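Colicin-B (Escherichia coli, PDB 1RH1) forms channels in the cytoplasmic membrane of E. coli and closely related bacteria, depolarizing it and dissipating the cell's energy. Local coordinates at residues G112-P115 with P120-V123; K389-N394 with F475-T480; E433-G438 with V482-V487; V488-I493 with D503-K508. All coordinates share one frame; numbering follows the deposited sequence.

In the fold
From the N terminus, contact 1 closes a four-residue loop where the chain passes from helix 99-110 into strand 121-128. The other three lie in the helical pore-forming domain, at the other end of the long helix 291-340, their nearest atoms about 35 to 43 Å away. Contacts 2 and 3 cross along the chain: 389-394 reaches forward to 475-480, while 433-438, between them in sequence, reaches 482-487. They also touch, I392 CG2 lying 3.6 Å from V485 CG2. Contact 4 follows in series and closes the turn from helix 479-495 to helix 500-510. Helix 479-495, with the bend before it, thus takes part in contacts 2, 3 and 4, tying the hydrophobic hairpin to three helices.

Contact 1: G112-P115 with P120-V123; sequences GGLP and PAAV
L114 and P115 make a small apolar contact with A121, where the loop that follows helix 99-110 folds back beside the first residues of strand 121-128. Both converge on one methyl group: the CD2 branch of L114 lies 3.8 Å from A121 CB, and P115 brings the CD corner of its ring to 3.9 Å from that same A121 CB. With its CG beside the backbone N (chi1 -75°), the leucine sends CD2 over the start of the strand, to 4.3 Å from P120 C. No hydrogen bond joins the two segments. This is a loop connection from helix to strand, with four residues between the segments, and it leads into an antiparallel sheet of the N-terminal part of the molecule, where the backbone of A121 pairs with G186 and that of A122 with V255. The CB of P120 points away from the loop, and its ring packs instead against I188, A257 and D17, the first residue of the TonB box. L106 and L110 of helix 99-110 press on A121 as well, and so does Y254, whose hydroxyl is hydrogen-bonded to G113 O.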
loop_
_atom_site.group_PDB
_atom_site.type_symbol
_atom_site.label_atom_id
_atom_site.label_comp_id
_atom_site.label_asym_id
_atom_site.label_seq_id
_atom_site.Cartn_x
_atom_site.Cartn_y
_atom_site.Cartn_z
ATOM N N GLY A 112 9.950 -9.719 -15.281
ATOM C CA GLY A 112 10.896 -8.618 -15.189
ATOM C C GLY A 112 10.626 -7.698 -13.997
ATOM O O GLY A 112 11.085 -6.552 -13.928
ATOM N N GLY A 113 9.866 -8.201 -13.028
ATOM C CA GLY A 113 9.502 -7.469 -11.831
ATOM C C GLY A 113 8.287 -6.599 -12.040
ATOM O O GLY A 113 7.921 -6.227 -13.158
ATOM N N LEU A 114 7.670 -6.286 -10.903
ATOM C CA LEU A 114 6.524 -5.380 -10.862
ATOM C C LEU A 114 6.909 -3.943 -11.255
ATOM O O LEU A 114 8.039 -3.536 -10.966
ATOM C CB LEU A 114 5.925 -5.356 -9.448
ATOM C CG LEU A 114 5.095 -6.518 -8.950
ATOM C CD1 LEU A 114 4.643 -6.269 -7.535
ATOM C CD2 LEU A 114 3.882 -6.662 -9.826
ATOM N N PRO A 115 6.055 -3.119 -11.896
ATOM C CA PRO A 115 6.264 -1.678 -12.068
ATOM C C PRO A 115 6.555 -0.949 -10.745
ATOM O O PRO A 115 7.517 -0.182 -10.572
ATOM C CB PRO A 115 4.996 -1.276 -12.736
ATOM C CG PRO A 115 4.615 -2.481 -13.534
ATOM C CD PRO A 115 4.788 -3.526 -12.479
ATOM N N PRO A 120 -0.024 -4.277 -7.502
ATOM C CA PRO A 120 -0.339 -5.172 -8.590
ATOM C C PRO A 120 0.134 -4.612 -9.927
ATOM O O PRO A 120 0.585 -3.468 -9.990
ATOM C CB PRO A 120 -1.816 -5.335 -8.448
ATOM C CG PRO A 120 -2.259 -3.974 -8.073
ATOM C CD PRO A 120 -1.236 -3.634 -7.033
ATOM N N ALA A 121 0.140 -5.418 -10.982
ATOM C CA ALA A 121 0.558 -4.965 -12.292
ATOM C C ALA A 121 -0.647 -5.106 -13.208
ATOM O O ALA A 121 -1.492 -5.983 -13.000
ATOM C CB ALA A 121 1.680 -5.824 -12.805
ATOM N N ALA A 122 -0.757 -4.271 -14.243
ATOM C CA ALA A 122 -1.942 -4.301 -15.061
ATOM C C ALA A 122 -1.662 -4.202 -16.529
ATOM O O ALA A 122 -0.703 -3.559 -16.928
ATOM C CB ALA A 122 -2.845 -3.148 -14.691
ATOM N N VAL A 123 -2.495 -4.870 -17.322
ATOM C CA VAL A 123 -2.478 -4.733 -18.757
ATOM C C VAL A 123 -3.919 -4.612 -19.290
ATOM O O VAL A 123 -4.755 -5.472 -19.044
ATOM C CB VAL A 123 -1.759 -5.954 -19.387
ATOM C CG1 VAL A 123 -1.701 -5.735 -20.897
ATOM C CG2 VAL A 123 -0.305 -6.100 -18.919
#

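Contact 2: K389-N394 with F475-T480; sequences KEAIVN and FGLSAT
L477, in the bend between the two hydrophobic helices 457-472 and 479-495, lies against A391 and I392 on helix 386-398. One branch does the touching. L477 CD2 rests over the peptide of A391, 3.6 Å from A391 O and 4.0 Å from A391 C, and reaches the methyl more loosely, at 4.3 Å from A391 CB. The same carbon sits 4.4 Å from I392 CA, so the leucine leans on helix backbone more than on side chains. CB of L477 points toward the helix, and with CG beside the backbone N (chi1 -47°) the CD2 branch comes over A391. Helices 457-472 and 479-495 correspond roughly to the two predicted transmembrane helices and form the hydrophobic hairpin characteristic of pore-forming colicins, here packed inside the water-soluble fold. The bend itself is compact: G476 is the centre of an inverse gamma turn, closed by a weak bond from L477 N to F475 O at 3.1 Å, and S478 takes the N-cap position of the second helix. On one flank F475 meets W396 edge-to-face and packs on A395, which L477 touches too. I392, buried, turns its side chain to V481 and V485 of the hairpin's second helix and to Y435 of helix 420-435.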
loop_
_atom_site.group_PDB
_atom_site.type_symbol
_atom_site.label_atom_id
_atom_site.label_comp_id
_atom_site.label_asym_id
_atom_site.label_seq_id
_atom_site.Cartn_x
_atom_site.Cartn_y
_atom_site.Cartn_z
ATOM N N LYS A 389 41.178 17.345 27.241
ATOM C CA LYS A 389 40.088 18.200 26.826
ATOM C C LYS A 389 40.532 18.900 25.563
ATOM O O LYS A 389 39.842 18.812 24.549
ATOM C CB LYS A 389 39.803 19.211 27.914
ATOM C CG LYS A 389 38.543 20.064 27.837
ATOM C CD LYS A 389 38.484 20.936 29.112
ATOM C CE LYS A 389 38.024 20.199 30.392
ATOM N NZ LYS A 389 38.770 20.577 31.593
ATOM N N GLU A 390 41.746 19.473 25.585
ATOM C CA GLU A 390 42.303 20.165 24.435
ATOM C C GLU A 390 42.376 19.301 23.179
ATOM O O GLU A 390 42.146 19.780 22.072
ATOM C CB GLU A 390 43.683 20.669 24.790
ATOM C CG GLU A 390 44.303 21.589 23.734
ATOM C CD GLU A 390 43.693 22.996 23.600
ATOM O OE1 GLU A 390 44.119 23.875 24.361
ATOM O OE2 GLU A 390 42.828 23.228 22.734
ATOM N N ALA A 391 42.637 18.002 23.333
ATOM C CA ALA A 391 42.703 17.068 22.228
ATOM C C ALA A 391 41.342 16.823 21.613
ATOM O O ALA A 391 41.279 16.694 20.394
ATOM C CB ALA A 391 43.241 15.732 22.685
ATOM N N ILE A 392 40.243 16.795 22.388
ATOM C CA ILE A 392 38.909 16.537 21.838
ATOM C C ILE A 392 38.365 17.725 21.066
ATOM O O ILE A 392 37.766 17.618 19.988
ATOM C CB ILE A 392 37.919 16.223 22.932
ATOM C CG1 ILE A 392 38.484 15.389 24.052
ATOM C CG2 ILE A 392 36.863 15.379 22.263
ATOM C CD1 ILE A 392 37.637 15.280 25.333
ATOM N N VAL A 393 38.596 18.886 21.678
ATOM C CA VAL A 393 38.225 20.148 21.094
ATOM C C VAL A 393 38.920 20.261 19.759
ATOM O O VAL A 393 38.225 20.312 18.755
ATOM C CB VAL A 393 38.636 21.258 22.046
ATOM C CG1 VAL A 393 38.439 22.631 21.430
ATOM C CG2 VAL A 393 37.765 21.150 23.278
ATOM N N ASN A 394 40.256 20.190 19.715
ATOM C CA ASN A 394 41.009 20.270 18.471
ATOM C C ASN A 394 40.660 19.227 17.408
ATOM O O ASN A 394 40.800 19.457 16.204
ATOM C CB ASN A 394 42.467 20.172 18.793
ATOM C CG ASN A 394 43.063 21.436 19.383
ATOM O OD1 ASN A 394 43.935 21.364 20.246
ATOM N ND2 ASN A 394 42.649 22.624 18.946
ATOM N N PHE A 475 38.561 9.864 15.055
ATOM C CA PHE A 475 39.422 10.849 15.657
ATOM C C PHE A 475 40.781 10.266 15.971
ATOM O O PHE A 475 40.904 9.087 16.330
ATOM C CB PHE A 475 38.828 11.353 16.936
ATOM C CG PHE A 475 37.758 12.416 16.825
ATOM C CD1 PHE A 475 37.023 12.730 17.981
ATOM C CD2 PHE A 475 37.524 13.093 15.624
ATOM C CE1 PHE A 475 36.053 13.725 17.938
ATOM C CE2 PHE A 475 36.551 14.085 15.592
ATOM C CZ PHE A 475 35.825 14.395 16.745
ATOM N N GLY A 476 41.809 11.099 15.795
ATOM C CA GLY A 476 43.128 10.689 16.232
ATOM C C GLY A 476 43.231 10.990 17.729
ATOM O O GLY A 476 43.678 12.095 18.093
ATOM N N LEU A 477 42.786 10.071 18.618
ATOM C CA LEU A 477 42.839 10.344 20.061
ATOM C C LEU A 477 43.331 9.133 20.852
ATOM O O LEU A 477 43.099 7.985 20.449
ATOM C CB LEU A 477 41.462 10.706 20.640
ATOM C CG LEU A 477 40.517 11.704 20.004
ATOM C CD1 LEU A 477 39.166 11.538 20.661
ATOM C CD2 LEU A 477 41.055 13.113 20.118
ATOM N N SER A 478 43.965 9.378 22.016
ATOM C CA SER A 478 44.456 8.309 22.867
ATOM C C SER A 478 43.343 7.475 23.513
ATOM O O SER A 478 42.175 7.852 23.444
ATOM C CB SER A 478 45.345 8.920 23.937
ATOM O OG SER A 478 44.680 9.394 25.100
ATOM N N ALA A 479 43.639 6.336 24.143
ATOM C CA ALA A 479 42.621 5.519 24.779
ATOM C C ALA A 479 41.866 6.129 25.959
ATOM O O ALA A 479 40.696 5.801 26.199
ATOM C CB ALA A 479 43.222 4.238 25.282
ATOM N N THR A 480 42.510 7.045 26.693
ATOM C CA THR A 480 41.884 7.659 27.858
ATOM C C THR A 480 40.730 8.497 27.386
ATOM O O THR A 480 39.609 8.364 27.866
ATOM C CB THR A 480 42.821 8.576 28.613
ATOM O OG1 THR A 480 44.105 7.992 28.568
ATOM C CG2 THR A 480 42.413 8.730 30.063
#

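Contact 3: E433-G438 with V482-V487; sequences EGYQTG and VGFVGV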
loop_
_atom_site.group_PDB
_atom_site.type_symbol
_atom_site.label_atom_id
_atom_site.label_comp_id
_atom_site.label_asym_id
_atom_site.label_seq_id
_atom_site.Cartn_x
_atom_site.Cartn_y
_atom_site.Cartn_z
ATOM N N GLU A 433 31.955 23.558 22.563
ATOM C CA GLU A 433 31.415 24.133 23.802
ATOM C C GLU A 433 30.814 22.957 24.551
ATOM O O GLU A 433 30.252 22.058 23.924
ATOM C CB GLU A 433 30.366 25.123 23.432
ATOM C CG GLU A 433 29.570 25.767 24.538
ATOM C CD GLU A 433 28.606 26.843 24.021
ATOM O OE1 GLU A 433 28.152 26.788 22.859
ATOM O OE2 GLU A 433 28.318 27.755 24.809
ATOM N N GLY A 434 30.891 22.855 25.858
ATOM C CA GLY A 434 30.437 21.602 26.428
ATOM C C GLY A 434 31.720 20.903 26.782
ATOM O O GLY A 434 31.892 20.580 27.956
ATOM N N TYR A 435 32.647 20.640 25.836
ATOM C CA TYR A 435 33.941 20.124 26.258
ATOM C C TYR A 435 34.654 21.334 26.832
ATOM O O TYR A 435 35.220 21.234 27.908
ATOM C CB TYR A 435 34.756 19.507 25.088
ATOM C CG TYR A 435 34.264 18.122 24.641
ATOM C CD1 TYR A 435 34.202 17.032 25.524
ATOM C CD2 TYR A 435 33.834 17.946 23.332
ATOM C CE1 TYR A 435 33.710 15.789 25.107
ATOM C CE2 TYR A 435 33.342 16.716 22.905
ATOM C CZ TYR A 435 33.280 15.639 23.790
ATOM O OH TYR A 435 32.777 14.430 23.327
ATOM N N GLN A 436 34.533 22.508 26.210
ATOM C CA GLN A 436 35.137 23.752 26.665
ATOM C C GLN A 436 34.488 24.372 27.893
ATOM O O GLN A 436 35.200 24.839 28.795
ATOM C CB GLN A 436 35.076 24.767 25.577
ATOM C CG GLN A 436 36.005 24.468 24.446
ATOM C CD GLN A 436 37.338 25.187 24.561
ATOM O OE1 GLN A 436 38.026 25.216 25.592
ATOM N NE2 GLN A 436 37.690 25.789 23.424
ATOM N N THR A 437 33.136 24.401 27.917
ATOM C CA THR A 437 32.398 25.011 29.027
ATOM C C THR A 437 31.583 24.056 29.903
ATOM O O THR A 437 31.187 24.416 31.008
ATOM C CB THR A 437 31.458 26.133 28.484
ATOM O OG1 THR A 437 30.490 25.486 27.685
ATOM C CG2 THR A 437 32.156 27.183 27.620
ATOM N N GLY A 438 31.317 22.814 29.521
ATOM C CA GLY A 438 30.526 21.920 30.354
ATOM C C GLY A 438 29.044 22.241 30.231
ATOM O O GLY A 438 28.248 21.854 31.099
ATOM N N VAL A 482 39.406 8.427 24.070
ATOM C CA VAL A 482 38.367 7.634 23.406
ATOM C C VAL A 482 37.358 7.055 24.401
ATOM O O VAL A 482 36.169 6.959 24.096
ATOM C CB VAL A 482 39.041 6.503 22.593
ATOM C CG1 VAL A 482 38.072 5.488 21.989
ATOM C CG2 VAL A 482 39.755 7.204 21.458
ATOM N N GLY A 483 37.808 6.713 25.610
ATOM C CA GLY A 483 36.890 6.274 26.637
ATOM C C GLY A 483 35.955 7.401 27.103
ATOM O O GLY A 483 34.743 7.205 27.213
ATOM N N PHE A 484 36.493 8.599 27.384
ATOM C CA PHE A 484 35.702 9.730 27.854
ATOM C C PHE A 484 34.644 10.098 26.821
ATOM O O PHE A 484 33.465 10.239 27.161
ATOM C CB PHE A 484 36.598 10.945 28.110
ATOM C CG PHE A 484 35.865 12.086 28.798
ATOM C CD1 PHE A 484 35.327 13.137 28.050
ATOM C CD2 PHE A 484 35.697 12.070 30.182
ATOM C CE1 PHE A 484 34.615 14.161 28.682
ATOM C CE2 PHE A 484 34.985 13.099 30.801
ATOM C CZ PHE A 484 34.438 14.142 30.062
ATOM N N VAL A 485 35.057 10.220 25.558
ATOM C CA VAL A 485 34.118 10.541 24.519
ATOM C C VAL A 485 33.205 9.358 24.301
ATOM O O VAL A 485 32.047 9.580 23.963
ATOM C CB VAL A 485 34.876 10.905 23.243
ATOM C CG1 VAL A 485 33.957 11.118 22.060
ATOM C CG2 VAL A 485 35.567 12.234 23.487
ATOM N N GLY A 486 33.622 8.115 24.540
ATOM C CA GLY A 486 32.727 6.982 24.355
ATOM C C GLY A 486 31.603 7.019 25.372
ATOM O O GLY A 486 30.504 6.575 25.080
ATOM N N VAL A 487 31.881 7.536 26.576
ATOM C CA VAL A 487 30.883 7.741 27.615
ATOM C C VAL A 487 30.002 8.952 27.266
ATOM O O VAL A 487 28.791 8.789 27.209
ATOM C CB VAL A 487 31.634 7.925 28.940
ATOM C CG1 VAL A 487 30.755 8.551 29.987
ATOM C CG2 VAL A 487 32.003 6.560 29.484
#
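F484 is the first residue of segment 482-487 to meet Y435, the one residue of 433-438 that reaches across. Its ring comes edge to edge with the tyrosine: F484 CE1 is 4.0 Å from Y435 CE1, each atom lying near the plane of the other ring, without overlap of faces. The planes are inclined by about 50°, and the two side chains slide past each other in opposite directions. F484 CG is anti to its backbone N (chi1 -171°), which takes the ring out along the flank of the phenol. V485 follows and receives the end of the tyrosine. Both its methyls face the hydroxyl from the same side, V485 CG2 at 3.6 Å and V485 CG1 at 3.7 Å from Y435 OH, and the valine crosses the tyrosine side chain at about a right angle. The phenol oxygen is thus bordered here by aliphatic carbon. G486, next on the second segment, has its carbonyl hydrogen-bonded by Y344 OH. Next to the tyrosine in the chain, G434 N donates to T437 OG1 (3.2 Å, N-H...O angle 141°), and both G434 and G438 have positive phi. Around this pair the helical bundle closes in: W440 packs edge-to-face on Y435, V393 of helix 386-398 also packs on the tyrosine, and V485 touches L472 of helix 457-472, placing the contact in the buried interior where helix 420-435 meets the hydrophobic hairpin.

Contact 4: V488-I493 with D503-K508; sequences VIAGAI and DELNHK
L505 sets its CD2 methyl against A490 and G491 on the facing helix. The glycine gives it a bare stretch of backbone: CD2 of L505 is 3.6 Å from G491 N and equally 3.6 Å from G491 CA. The preceding residue supplies the rest of the seat, with A490 C at 4.0 Å and A490 CB at 4.1 Å from L505 CD2. The methyl packs directly on the backbone of G491, and the CA atoms of G491 and L505 are 7.1 Å apart. The torsions of the leucine are unusual (chi1 -108°, chi2 6°), so the exact placing of its two branches deserves some caution. Beyond this first shell, Y344 touches A490 and L347 touches L505, so helix 342-357 touches both partners. The helix of L505 is anchored by its polar residues: D503 makes a salt bridge to K375, and N506 ND2 donates to the backbone carbonyl of that same lysine. K343 NZ is hydrogen-bonded to K508 O, at the end of a wider pi-type turn at 505-508. The contact belongs to the helical hairpin formed by helices 479-495 and 500-510 at the C-terminal end of the chain, packing amphipathic helix 500-510 onto the second helix of the hydrophobic hairpin. With no hydrogen bond or charge pair across it, the pairing rests on apolar packing alone; D503 and N506 find their polar partners elsewhere, which is consistent with a hairpin helix that could part from its neighbour without breaking polar bonds at this point.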
loop_
_atom_site.group_PDB
_atom_site.type_symbol
_atom_site.label_atom_id
_atom_site.label_comp_id
_atom_site.label_asym_id
_atom_site.label_seq_id
_atom_site.Cartn_x
_atom_site.Cartn_y
_atom_site.Cartn_z
ATOM N N VAL A 488 30.560 10.159 27.002
ATOM C CA VAL A 488 29.817 11.358 26.617
ATOM C C VAL A 488 28.868 11.100 25.488
ATOM O O VAL A 488 27.681 11.308 25.694
ATOM C CB VAL A 488 30.726 12.511 26.168
ATOM C CG1 VAL A 488 29.971 13.654 25.455
ATOM C CG2 VAL A 488 31.352 13.062 27.438
ATOM N N ILE A 489 29.321 10.614 24.338
ATOM C CA ILE A 489 28.376 10.429 23.260
ATOM C C ILE A 489 27.379 9.318 23.519
ATOM O O ILE A 489 26.278 9.407 22.985
ATOM C CB ILE A 489 29.093 10.158 21.937
ATOM C CG1 ILE A 489 29.758 8.810 21.866
ATOM C CG2 ILE A 489 30.104 11.288 21.781
ATOM C CD1 ILE A 489 30.016 8.414 20.400
ATOM N N ALA A 490 27.688 8.314 24.361
ATOM C CA ALA A 490 26.733 7.244 24.654
ATOM C C ALA A 490 25.647 7.752 25.587
ATOM O O ALA A 490 24.467 7.495 25.383
ATOM C CB ALA A 490 27.403 6.072 25.328
ATOM N N GLY A 491 26.047 8.525 26.594
ATOM C CA GLY A 491 25.136 9.188 27.500
ATOM C C GLY A 491 24.346 10.230 26.732
ATOM O O GLY A 491 23.189 10.443 27.076
ATOM N N ALA A 492 24.896 10.854 25.672
ATOM C CA ALA A 492 24.160 11.841 24.895
ATOM C C ALA A 492 23.160 11.186 23.954
ATOM O O ALA A 492 21.982 11.520 24.016
ATOM C CB ALA A 492 25.102 12.692 24.068
ATOM N N ILE A 493 23.510 10.243 23.087
ATOM C CA ILE A 493 22.509 9.549 22.291
ATOM C C ILE A 493 21.510 8.832 23.200
ATOM O O ILE A 493 20.321 8.717 22.905
ATOM C CB ILE A 493 23.209 8.563 21.428
ATOM C CG1 ILE A 493 24.102 9.323 20.506
ATOM C CG2 ILE A 493 22.220 7.733 20.651
ATOM C CD1 ILE A 493 25.138 8.368 19.916
ATOM N N ASP A 503 21.632 5.651 33.259
ATOM C CA ASP A 503 21.873 5.013 34.541
ATOM C C ASP A 503 22.881 3.877 34.391
ATOM O O ASP A 503 23.728 3.778 35.273
ATOM C CB ASP A 503 20.566 4.496 35.113
ATOM C CG ASP A 503 19.727 5.575 35.805
ATOM O OD1 ASP A 503 20.187 6.712 35.965
ATOM O OD2 ASP A 503 18.596 5.274 36.207
ATOM N N GLU A 504 22.900 3.058 33.309
ATOM C CA GLU A 504 23.876 1.977 33.100
ATOM C C GLU A 504 25.307 2.468 33.090
ATOM O O GLU A 504 26.197 1.816 33.605
ATOM C CB GLU A 504 23.686 1.253 31.771
ATOM C CG GLU A 504 22.892 -0.058 31.760
ATOM C CD GLU A 504 21.354 -0.005 31.715
ATOM O OE1 GLU A 504 20.730 0.097 32.783
ATOM O OE2 GLU A 504 20.788 -0.102 30.613
ATOM N N LEU A 505 25.522 3.635 32.492
ATOM C CA LEU A 505 26.806 4.298 32.396
ATOM C C LEU A 505 27.365 4.656 33.765
ATOM O O LEU A 505 28.410 4.142 34.157
ATOM C CB LEU A 505 26.640 5.558 31.558
ATOM C CG LEU A 505 27.195 5.692 30.143
ATOM C CD1 LEU A 505 27.784 4.405 29.664
ATOM C CD2 LEU A 505 26.071 6.117 29.224
ATOM N N ASN A 506 26.678 5.531 34.509
ATOM C CA ASN A 506 27.104 5.927 35.843
ATOM C C ASN A 506 27.269 4.788 36.837
ATOM O O ASN A 506 28.330 4.630 37.434
ATOM C CB ASN A 506 26.115 6.925 36.448
ATOM C CG ASN A 506 26.349 8.379 36.083
ATOM O OD1 ASN A 506 27.294 8.741 35.381
ATOM N ND2 ASN A 506 25.473 9.248 36.586
ATOM N N HIS A 507 26.248 3.951 36.989
ATOM C CA HIS A 507 26.240 2.942 38.033
ATOM C C HIS A 507 27.038 1.679 37.732
ATOM O O HIS A 507 27.605 1.083 38.654
ATOM C CB HIS A 507 24.751 2.595 38.380
ATOM C CG HIS A 507 23.946 3.634 39.207
ATOM N ND1 HIS A 507 24.359 4.489 40.158
ATOM C CD2 HIS A 507 22.579 3.814 39.094
ATOM C CE1 HIS A 507 23.311 5.148 40.600
ATOM N NE2 HIS A 507 22.239 4.740 39.959
ATOM N N LYS A 508 27.145 1.251 36.475
ATOM C CA LYS A 508 27.929 0.064 36.200
ATOM C C LYS A 508 29.218 0.284 35.420
ATOM O O LYS A 508 30.113 -0.564 35.490
ATOM C CB LYS A 508 27.105 -0.934 35.435
ATOM C CG LYS A 508 25.872 -1.413 36.169
ATOM C CD LYS A 508 25.186 -2.532 35.360
ATOM C CE LYS A 508 24.826 -2.177 33.897
ATOM N NZ LYS A 508 24.157 -3.290 33.238
#